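Local coordinates for uncharacterized protein SCO6318 (Streptomyces coelicolor A3, PDB 2QZ7), which is of unknown function but is a homologue of the telluride resistance protein TerD and binds sodium ions in the crystal, at residues 45-50 against 180-185; 60-65 against 72-77; 138-143 against 153-158. All coordinates share one frame; numbering follows the deposited sequence.

Contact 1: 45-50 against 180-185; sequences DIIATT and VLFATE. With NA (sodium ion), chain D.
I47 of the 45-50 strand meets F182 and A183 of the 180-185 helix, and its side chain divides the work between its two branches. CB carries CG2 anti to the backbone N and, on the other side, CG1 anti to the carbonyl carbon (chi1 -59°). The short branch ends at once on the helix, with I47 CG2 lying 4.3 Å from A183 CB. The long branch runs through CG1 to CD1, which comes up to the rim of the F182 ring, in the ring plane, 4.0 Å from F182 CD2. The side chains run past one another in opposite senses, and the isoleucine methyl meets the ring at its edge. Two residues on, the methyl T49 CG2 rests 3.8 Å from A183 O, while the T49 hydroxyl bonds to Y51. Near the start of the strand D45 OD1 binds a sodium ion at 2.4 Å, together with a water, L44 O, S81 O and E91 OE1. I46 and A48 face strand 91-95 of the opposing sheet, whereas I47 and T49 face the helix; helix 179-185 therefore lies on part of the outer surface of one sheet, over strands 44-52 and 62-64, with A183 also touching V63.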
loop_
_atom_site.group_PDB
_atom_site.type_symbol
_atom_site.label_atom_id
_atom_site.label_comp_id
_atom_site.label_asym_id
_atom_site.label_seq_id
_atom_site.Cartn_x
_atom_site.Cartn_y
_atom_site.Cartn_z
ATOM N N ASP A 45 -7.690 -2.216 -2.299
ATOM C CA ASP A 45 -7.368 -1.452 -1.088
ATOM C C ASP A 45 -5.917 -1.104 -1.053
ATOM O O ASP A 45 -5.036 -1.981 -1.237
ATOM C CB ASP A 45 -7.635 -2.268 0.182
ATOM C CG ASP A 45 -9.132 -2.412 0.489
ATOM O OD1 ASP A 45 -9.938 -1.524 0.124
ATOM O OD2 ASP A 45 -9.511 -3.434 1.118
ATOM N N ILE A 46 -5.648 0.165 -0.745
ATOM C CA ILE A 46 -4.308 0.524 -0.256
ATOM C C ILE A 46 -4.220 0.004 1.179
ATOM O O ILE A 46 -5.134 0.231 2.003
ATOM C CB ILE A 46 -4.069 2.053 -0.223
ATOM C CG1 ILE A 46 -4.242 2.697 -1.635
ATOM C CG2 ILE A 46 -2.613 2.350 0.320
ATOM C CD1 ILE A 46 -4.223 4.300 -1.581
ATOM N N ILE A 47 -3.119 -0.667 1.488
ATOM C CA ILE A 47 -2.903 -1.204 2.837
ATOM C C ILE A 47 -1.502 -0.834 3.255
ATOM O O ILE A 47 -0.586 -0.984 2.465
ATOM C CB ILE A 47 -3.018 -2.772 2.835
ATOM C CG1 ILE A 47 -4.420 -3.226 2.333
ATOM C CG2 ILE A 47 -2.732 -3.307 4.230
ATOM C CD1 ILE A 47 -4.548 -4.793 2.203
ATOM N N ALA A 48 -1.314 -0.380 4.499
ATOM C CA ALA A 48 0.040 -0.175 5.042
ATOM C C ALA A 48 0.195 -0.858 6.403
ATOM O O ALA A 48 -0.795 -1.088 7.107
ATOM C CB ALA A 48 0.359 1.333 5.188
ATOM N N THR A 49 1.440 -1.193 6.735
ATOM C CA THR A 49 1.824 -1.739 8.048
ATOM C C THR A 49 3.022 -1.038 8.546
ATOM O O THR A 49 3.834 -0.587 7.761
ATOM C CB THR A 49 2.132 -3.227 7.964
ATOM O OG1 THR A 49 2.779 -3.470 6.714
ATOM C CG2 THR A 49 0.784 -4.060 7.980
ATOM N N THR A 50 3.128 -0.964 9.869
ATOM C CA THR A 50 4.241 -0.337 10.560
ATOM C C THR A 50 4.973 -1.453 11.326
ATOM O O THR A 50 4.358 -2.513 11.652
ATOM C CB THR A 50 3.714 0.730 11.564
ATOM O OG1 THR A 50 2.773 0.109 12.452
ATOM C CG2 THR A 50 2.988 1.839 10.810
ATOM N N VAL A 180 -6.285 -9.833 3.841
ATOM C CA VAL A 180 -5.983 -10.028 5.266
ATOM C C VAL A 180 -4.640 -10.810 5.427
ATOM O O VAL A 180 -3.757 -10.448 6.220
ATOM C CB VAL A 180 -7.123 -10.792 6.005
ATOM C CG1 VAL A 180 -6.754 -10.955 7.490
ATOM C CG2 VAL A 180 -8.488 -10.029 5.889
ATOM N N LEU A 181 -4.502 -11.880 4.650
ATOM C CA LEU A 181 -3.256 -12.637 4.666
ATOM C C LEU A 181 -2.052 -11.786 4.204
ATOM O O LEU A 181 -0.946 -11.858 4.807
ATOM C CB LEU A 181 -3.386 -13.920 3.853
ATOM C CG LEU A 181 -2.213 -14.891 4.023
ATOM C CD1 LEU A 181 -2.008 -15.300 5.538
ATOM C CD2 LEU A 181 -2.350 -16.141 3.153
ATOM N N PHE A 182 -2.260 -10.992 3.149
ATOM C CA PHE A 182 -1.225 -10.083 2.598
ATOM C C PHE A 182 -0.652 -9.191 3.684
ATOM O O PHE A 182 0.573 -9.033 3.801
ATOM C CB PHE A 182 -1.831 -9.213 1.489
ATOM C CG PHE A 182 -0.922 -8.139 0.946
ATOM C CD1 PHE A 182 0.311 -8.468 0.358
ATOM C CD2 PHE A 182 -1.305 -6.797 1.027
ATOM C CE1 PHE A 182 1.129 -7.473 -0.172
ATOM C CE2 PHE A 182 -0.520 -5.795 0.488
ATOM C CZ PHE A 182 0.708 -6.125 -0.135
ATOM N N ALA A 183 -1.526 -8.655 4.512
ATOM C CA ALA A 183 -1.042 -7.736 5.551
ATOM C C ALA A 183 -0.093 -8.414 6.513
ATOM O O ALA A 183 0.858 -7.762 7.010
ATOM C CB ALA A 183 -2.238 -7.043 6.297
ATOM N N THR A 184 -0.340 -9.690 6.817
ATOM C CA THR A 184 0.581 -10.478 7.692
ATOM C C THR A 184 1.962 -10.780 7.106
ATOM O O THR A 184 2.920 -11.092 7.851
ATOM C CB THR A 184 -0.032 -11.846 8.107
ATOM O OG1 THR A 184 0.113 -12.792 7.029
ATOM C CG2 THR A 184 -1.523 -11.685 8.483
ATOM N N GLU A 185 2.074 -10.721 5.786
ATOM C CA GLU A 185 3.311 -11.189 5.120
ATOM C C GLU A 185 3.986 -10.101 4.312
ATOM O O GLU A 185 5.136 -10.273 3.927
ATOM C CB GLU A 185 3.041 -12.400 4.218
ATOM C CG GLU A 185 2.186 -12.152 3.014
ATOM C CD GLU A 185 1.904 -13.427 2.217
ATOM O OE1 GLU A 185 2.258 -14.527 2.673
ATOM O OE2 GLU A 185 1.320 -13.339 1.129
HETATM NA NA NA D . -10.742 0.246 -1.318
HETATM O O HOH W 1 -12.371 0.373 0.135
#

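Contact 2: 60-65 against 72-77; sequences PVYVVQ and DGTINM
Y62, the first residue of 60-65 to reach across, gives its hydroxyl to D72: Y62 OH donates to D72 OD2 over 2.5 Å, a very short hydrogen bond. Ring and carboxylate planes stand 80° apart, and the two side chains cross at about a right angle. The other carboxylate oxygen is engaged within its own segment. D72 OD1 accepts from T74 N at 2.9 Å, which makes an Asx turn, and from T74 OG1 at 2.6 Å; both donors arrive over the same face of the carboxylate. With S70 OG bonding to OD1 as well, the aspartate is held firmly where the tyrosine meets it, and the pull of these donors would probably favour its charged form.

Strands 62-64 and 75-77 are outermost strands of the two different sheets of a beta sandwich, so the chain passes from one sheet to the other between them. The touching parts run almost the same way, 16° apart, but side chains rather than backbone bonds join them.

V64, next to point across, spreads both methyls over I75: V64 CG1 lies 3.8 Å from I75 CG2, and V64 CG2 lies 4.0 Å from I75 CD1. V64 CG2 also sits at the edge of the Y62 ring, in its plane. Q65 behaves differently, since its CB points away and its amide bonds to D67. Its backbone is met instead by selenomethionine M77, whose extended chi2 (-172°) carries M77 SE to 3.5 Å from Q65 C.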
loop_
_atom_site.group_PDB
_atom_site.type_symbol
_atom_site.label_atom_id
_atom_site.label_comp_id
_atom_site.label_asym_id
_atom_site.label_seq_id
_atom_site.Cartn_x
_atom_site.Cartn_y
_atom_site.Cartn_z
ATOM N N PRO A 60 3.575 -6.923 12.044
ATOM C CA PRO A 60 3.173 -5.533 12.015
ATOM C C PRO A 60 2.827 -5.040 13.424
ATOM O O PRO A 60 2.271 -5.801 14.222
ATOM C CB PRO A 60 1.885 -5.550 11.169
ATOM C CG PRO A 60 1.934 -6.773 10.363
ATOM C CD PRO A 60 2.757 -7.769 11.139
ATOM N N VAL A 61 3.121 -3.763 13.701
ATOM C CA VAL A 61 2.682 -3.130 14.955
ATOM C C VAL A 61 1.195 -2.811 14.736
ATOM O O VAL A 61 0.354 -3.036 15.612
ATOM C CB VAL A 61 3.482 -1.842 15.280
ATOM C CG1 VAL A 61 2.889 -1.127 16.498
ATOM C CG2 VAL A 61 5.022 -2.194 15.527
ATOM N N TYR A 62 0.853 -2.324 13.545
ATOM C CA TYR A 62 -0.569 -2.240 13.208
ATOM C C TYR A 62 -0.758 -2.200 11.706
ATOM O O TYR A 62 0.196 -1.967 10.973
ATOM C CB TYR A 62 -1.229 -1.003 13.896
ATOM C CG TYR A 62 -0.592 0.326 13.603
ATOM C CD1 TYR A 62 -0.847 0.988 12.389
ATOM C CD2 TYR A 62 0.255 0.953 14.550
ATOM C CE1 TYR A 62 -0.278 2.222 12.101
ATOM C CE2 TYR A 62 0.843 2.183 14.273
ATOM C CZ TYR A 62 0.573 2.817 13.060
ATOM O OH TYR A 62 1.142 4.036 12.784
ATOM N N VAL A 63 -2.009 -2.398 11.268
ATOM C CA VAL A 63 -2.374 -2.420 9.864
ATOM C C VAL A 63 -3.270 -1.216 9.615
ATOM O O VAL A 63 -4.104 -0.857 10.478
ATOM C CB VAL A 63 -3.149 -3.773 9.493
ATOM C CG1 VAL A 63 -3.716 -3.754 8.008
ATOM C CG2 VAL A 63 -2.245 -5.011 9.784
ATOM N N VAL A 64 -3.078 -0.545 8.466
ATOM C CA VAL A 64 -3.881 0.615 8.135
ATOM C C VAL A 64 -4.554 0.326 6.782
ATOM O O VAL A 64 -3.891 -0.106 5.834
ATOM C CB VAL A 64 -3.068 1.977 8.042
ATOM C CG1 VAL A 64 -4.020 3.178 7.767
ATOM C CG2 VAL A 64 -2.249 2.271 9.330
ATOM N N GLN A 65 -5.858 0.535 6.718
ATOM C CA GLN A 65 -6.628 0.364 5.462
ATOM C C GLN A 65 -7.988 1.043 5.652
ATOM O O GLN A 65 -8.194 1.665 6.684
ATOM C CB GLN A 65 -6.787 -1.118 5.051
ATOM C CG GLN A 65 -7.512 -1.985 6.061
ATOM C CD GLN A 65 -7.458 -3.468 5.734
ATOM O OE1 GLN A 65 -6.535 -3.932 5.118
ATOM N NE2 GLN A 65 -8.450 -4.216 6.201
ATOM N N ASP A 72 -2.517 5.941 16.135
ATOM C CA ASP A 72 -1.730 7.061 16.601
ATOM C C ASP A 72 -2.160 8.310 15.858
ATOM O O ASP A 72 -1.659 9.389 16.135
ATOM C CB ASP A 72 -0.228 6.768 16.384
ATOM C CG ASP A 72 0.080 6.297 14.952
ATOM O OD1 ASP A 72 -0.638 6.716 14.025
ATOM O OD2 ASP A 72 1.047 5.522 14.743
ATOM N N GLY A 73 -3.082 8.158 14.901
ATOM C CA GLY A 73 -3.597 9.286 14.107
ATOM C C GLY A 73 -2.644 9.868 13.070
ATOM O O GLY A 73 -2.877 10.937 12.534
ATOM N N THR A 74 -1.560 9.171 12.767
ATOM C CA THR A 74 -0.522 9.744 11.907
ATOM C C THR A 74 -0.723 9.440 10.446
ATOM O O THR A 74 0.000 9.991 9.608
ATOM C CB THR A 74 0.853 9.210 12.286
ATOM O OG1 THR A 74 0.832 7.787 12.103
ATOM C CG2 THR A 74 1.161 9.565 13.725
ATOM N N ILE A 75 -1.672 8.532 10.161
ATOM C CA ILE A 75 -2.035 8.128 8.804
ATOM C C ILE A 75 -3.559 8.311 8.566
ATOM O O ILE A 75 -4.374 7.964 9.431
ATOM C CB ILE A 75 -1.586 6.679 8.533
ATOM C CG1 ILE A 75 -0.083 6.563 8.836
ATOM C CG2 ILE A 75 -1.876 6.277 7.071
ATOM C CD1 ILE A 75 0.465 5.145 9.052
ATOM N N ASN A 76 -3.935 8.910 7.440
ATOM C CA ASN A 76 -5.332 9.244 7.166
ATOM C C ASN A 76 -5.625 8.775 5.764
ATOM O O ASN A 76 -4.715 8.649 4.944
ATOM C CB ASN A 76 -5.583 10.795 7.291
ATOM C CG ASN A 76 -7.099 11.230 7.001
ATOM O OD1 ASN A 76 -7.350 12.116 6.152
ATOM N ND2 ASN A 76 -8.085 10.626 7.725
HETATM N N MSE A 77 -6.902 8.503 5.501
HETATM C CA MSE A 77 -7.415 8.265 4.156
HETATM C C MSE A 77 -8.555 9.248 3.929
HETATM O O MSE A 77 -9.625 9.095 4.530
HETATM C CB MSE A 77 -7.918 6.836 4.016
HETATM C CG MSE A 77 -6.788 5.780 4.258
HETATM SE SE MSE A 77 -7.424 4.019 3.830
HETATM C CE MSE A 77 -7.167 4.117 1.870
#

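Contact 3: 138-143 against 153-158; sequences ELLTDG and ATVAEF
L140 reaches V155 because its CG stands anti to the backbone N (chi1 170°) and its chi2 of 67° swings CD2 toward the opposite strand, where the backbone of V155 points its CB toward the leucine. The two strands belong to different sheets of the beta sandwich, and each carries a classic beta bulge at this point: L139 and L140 both face V132, while V155 and A156 both face V109. Each bulge directs two consecutive residues toward the other sheet, where a regular strand would send one of them to the opposite face. Between the bulges the leucine and valine side chains pass at a slant, with L140 CD2 4.1 Å from V155 CB. The same methyl presses still closer to the backbone, only 3.3 Å from V155 O, so the packing here is tight. L140 also lies against V132 within its own sheet, and V155 against F144. Farther along, F158 leans its ring over to L139 and meets it edge-on: L139 CD1 lies near the ring plane, 4.5 Å from F158 CE1.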
loop_
_atom_site.group_PDB
_atom_site.type_symbol
_atom_site.label_atom_id
_atom_site.label_comp_id
_atom_site.label_asym_id
_atom_site.label_seq_id
_atom_site.Cartn_x
_atom_site.Cartn_y
_atom_site.Cartn_z
ATOM N N GLU A 138 7.340 13.657 -7.030
ATOM C CA GLU A 138 6.949 12.307 -7.360
ATOM C C GLU A 138 8.014 11.306 -6.906
ATOM O O GLU A 138 9.177 11.457 -7.252
ATOM C CB GLU A 138 6.689 12.150 -8.861
ATOM C CG GLU A 138 5.979 10.822 -9.230
ATOM C CD GLU A 138 6.488 10.236 -10.556
ATOM O OE1 GLU A 138 6.146 10.780 -11.634
ATOM O OE2 GLU A 138 7.237 9.230 -10.526
ATOM N N LEU A 139 7.601 10.286 -6.152
ATOM C CA LEU A 139 8.532 9.220 -5.729
ATOM C C LEU A 139 8.434 7.983 -6.608
ATOM O O LEU A 139 9.437 7.427 -7.034
ATOM C CB LEU A 139 8.344 8.868 -4.246
ATOM C CG LEU A 139 8.642 9.984 -3.233
ATOM C CD1 LEU A 139 8.333 9.505 -1.810
ATOM C CD2 LEU A 139 10.097 10.455 -3.334
ATOM N N LEU A 140 7.211 7.595 -6.936
ATOM C CA LEU A 140 6.977 6.420 -7.751
ATOM C C LEU A 140 5.651 6.592 -8.477
ATOM O O LEU A 140 4.709 7.069 -7.868
ATOM C CB LEU A 140 6.916 5.172 -6.847
ATOM C CG LEU A 140 6.449 3.839 -7.452
ATOM C CD1 LEU A 140 7.432 3.278 -8.478
ATOM C CD2 LEU A 140 6.229 2.839 -6.359
ATOM N N THR A 141 5.612 6.221 -9.769
ATOM C CA THR A 141 4.358 5.948 -10.527
ATOM C C THR A 141 4.461 4.525 -11.090
ATOM O O THR A 141 5.485 4.171 -11.676
ATOM C CB THR A 141 4.168 6.936 -11.715
ATOM O OG1 THR A 141 4.117 8.274 -11.215
ATOM C CG2 THR A 141 2.864 6.660 -12.497
ATOM N N ASP A 142 3.418 3.713 -10.925
ATOM C CA ASP A 142 3.403 2.332 -11.422
ATOM C C ASP A 142 2.021 1.853 -11.892
ATOM O O ASP A 142 1.011 2.171 -11.281
ATOM C CB ASP A 142 3.859 1.393 -10.319
ATOM C CG ASP A 142 4.611 0.202 -10.847
ATOM O OD1 ASP A 142 4.001 -0.878 -11.020
ATOM O OD2 ASP A 142 5.828 0.344 -11.072
ATOM N N GLY A 143 2.004 1.024 -12.930
ATOM C CA GLY A 143 0.776 0.399 -13.407
ATOM C C GLY A 143 0.653 -1.082 -13.103
ATOM O O GLY A 143 -0.213 -1.768 -13.669
ATOM N N ALA A 153 0.258 -6.575 -3.955
ATOM C CA ALA A 153 1.648 -6.119 -4.167
ATOM C C ALA A 153 2.089 -5.031 -3.213
ATOM O O ALA A 153 1.364 -4.064 -2.990
ATOM C CB ALA A 153 1.844 -5.632 -5.609
ATOM N N THR A 154 3.314 -5.127 -2.701
ATOM C CA THR A 154 3.899 -3.955 -2.002
ATOM C C THR A 154 4.307 -2.986 -3.102
ATOM O O THR A 154 4.560 -3.435 -4.240
ATOM C CB THR A 154 5.120 -4.342 -1.142
ATOM O OG1 THR A 154 6.053 -5.076 -1.946
ATOM C CG2 THR A 154 4.657 -5.222 -0.006
ATOM N N VAL A 155 4.328 -1.675 -2.814
ATOM C CA VAL A 155 4.831 -0.710 -3.786
ATOM C C VAL A 155 5.990 0.155 -3.221
ATOM O O VAL A 155 6.861 0.581 -3.999
ATOM C CB VAL A 155 3.713 0.220 -4.417
ATOM C CG1 VAL A 155 2.472 -0.600 -4.931
ATOM C CG2 VAL A 155 3.294 1.270 -3.469
ATOM N N ALA A 156 6.010 0.413 -1.899
ATOM C CA ALA A 156 6.988 1.374 -1.339
ATOM C C ALA A 156 7.350 1.041 0.095
ATOM O O ALA A 156 6.491 0.597 0.883
ATOM C CB ALA A 156 6.421 2.830 -1.418
ATOM N N GLU A 157 8.604 1.303 0.441
ATOM C CA GLU A 157 9.083 1.098 1.797
ATOM C C GLU A 157 9.612 2.438 2.341
ATOM O O GLU A 157 10.381 3.107 1.654
ATOM C CB GLU A 157 10.237 0.069 1.789
ATOM C CG GLU A 157 10.805 -0.195 3.143
ATOM C CD GLU A 157 12.101 -0.951 3.132
ATOM O OE1 GLU A 157 13.118 -0.393 2.648
ATOM O OE2 GLU A 157 12.109 -2.087 3.649
ATOM N N PHE A 158 9.206 2.819 3.550
ATOM C CA PHE A 158 9.823 3.935 4.262
ATOM C C PHE A 158 10.548 3.382 5.495
ATOM O O PHE A 158 9.997 2.549 6.237
ATOM C CB PHE A 158 8.793 5.008 4.643
ATOM C CG PHE A 158 7.850 5.366 3.505
ATOM C CD1 PHE A 158 8.241 6.263 2.516
ATOM C CD2 PHE A 158 6.605 4.777 3.422
ATOM C CE1 PHE A 158 7.388 6.562 1.437
ATOM C CE2 PHE A 158 5.702 5.096 2.379
ATOM C CZ PHE A 158 6.119 5.968 1.370
#

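Contact 1 joins two segments 130 residues apart, and contacts 2 and 3 follow in series between them. All three involve the sheet holding strands 62-64, 44-52 and 152-160. Contact 1 lays the helix on its outer surface, while contacts 2 and 3 bridge to the opposing sheet. These bridges lie on opposite sides of the chain's centre, about 18 Å apart between centres, and the sheet of 75-77 and 137-142 is joined to its partner at both edge strands; in the partner, contact 2 uses the edge strand 62-64 and contact 3 the strand next to the edge. Contacts 1 and 2, about 11 Å apart between centres, share neighbouring strands; F182 CZ of contact 1 lies 3.5 Å from A153 C of contact 3.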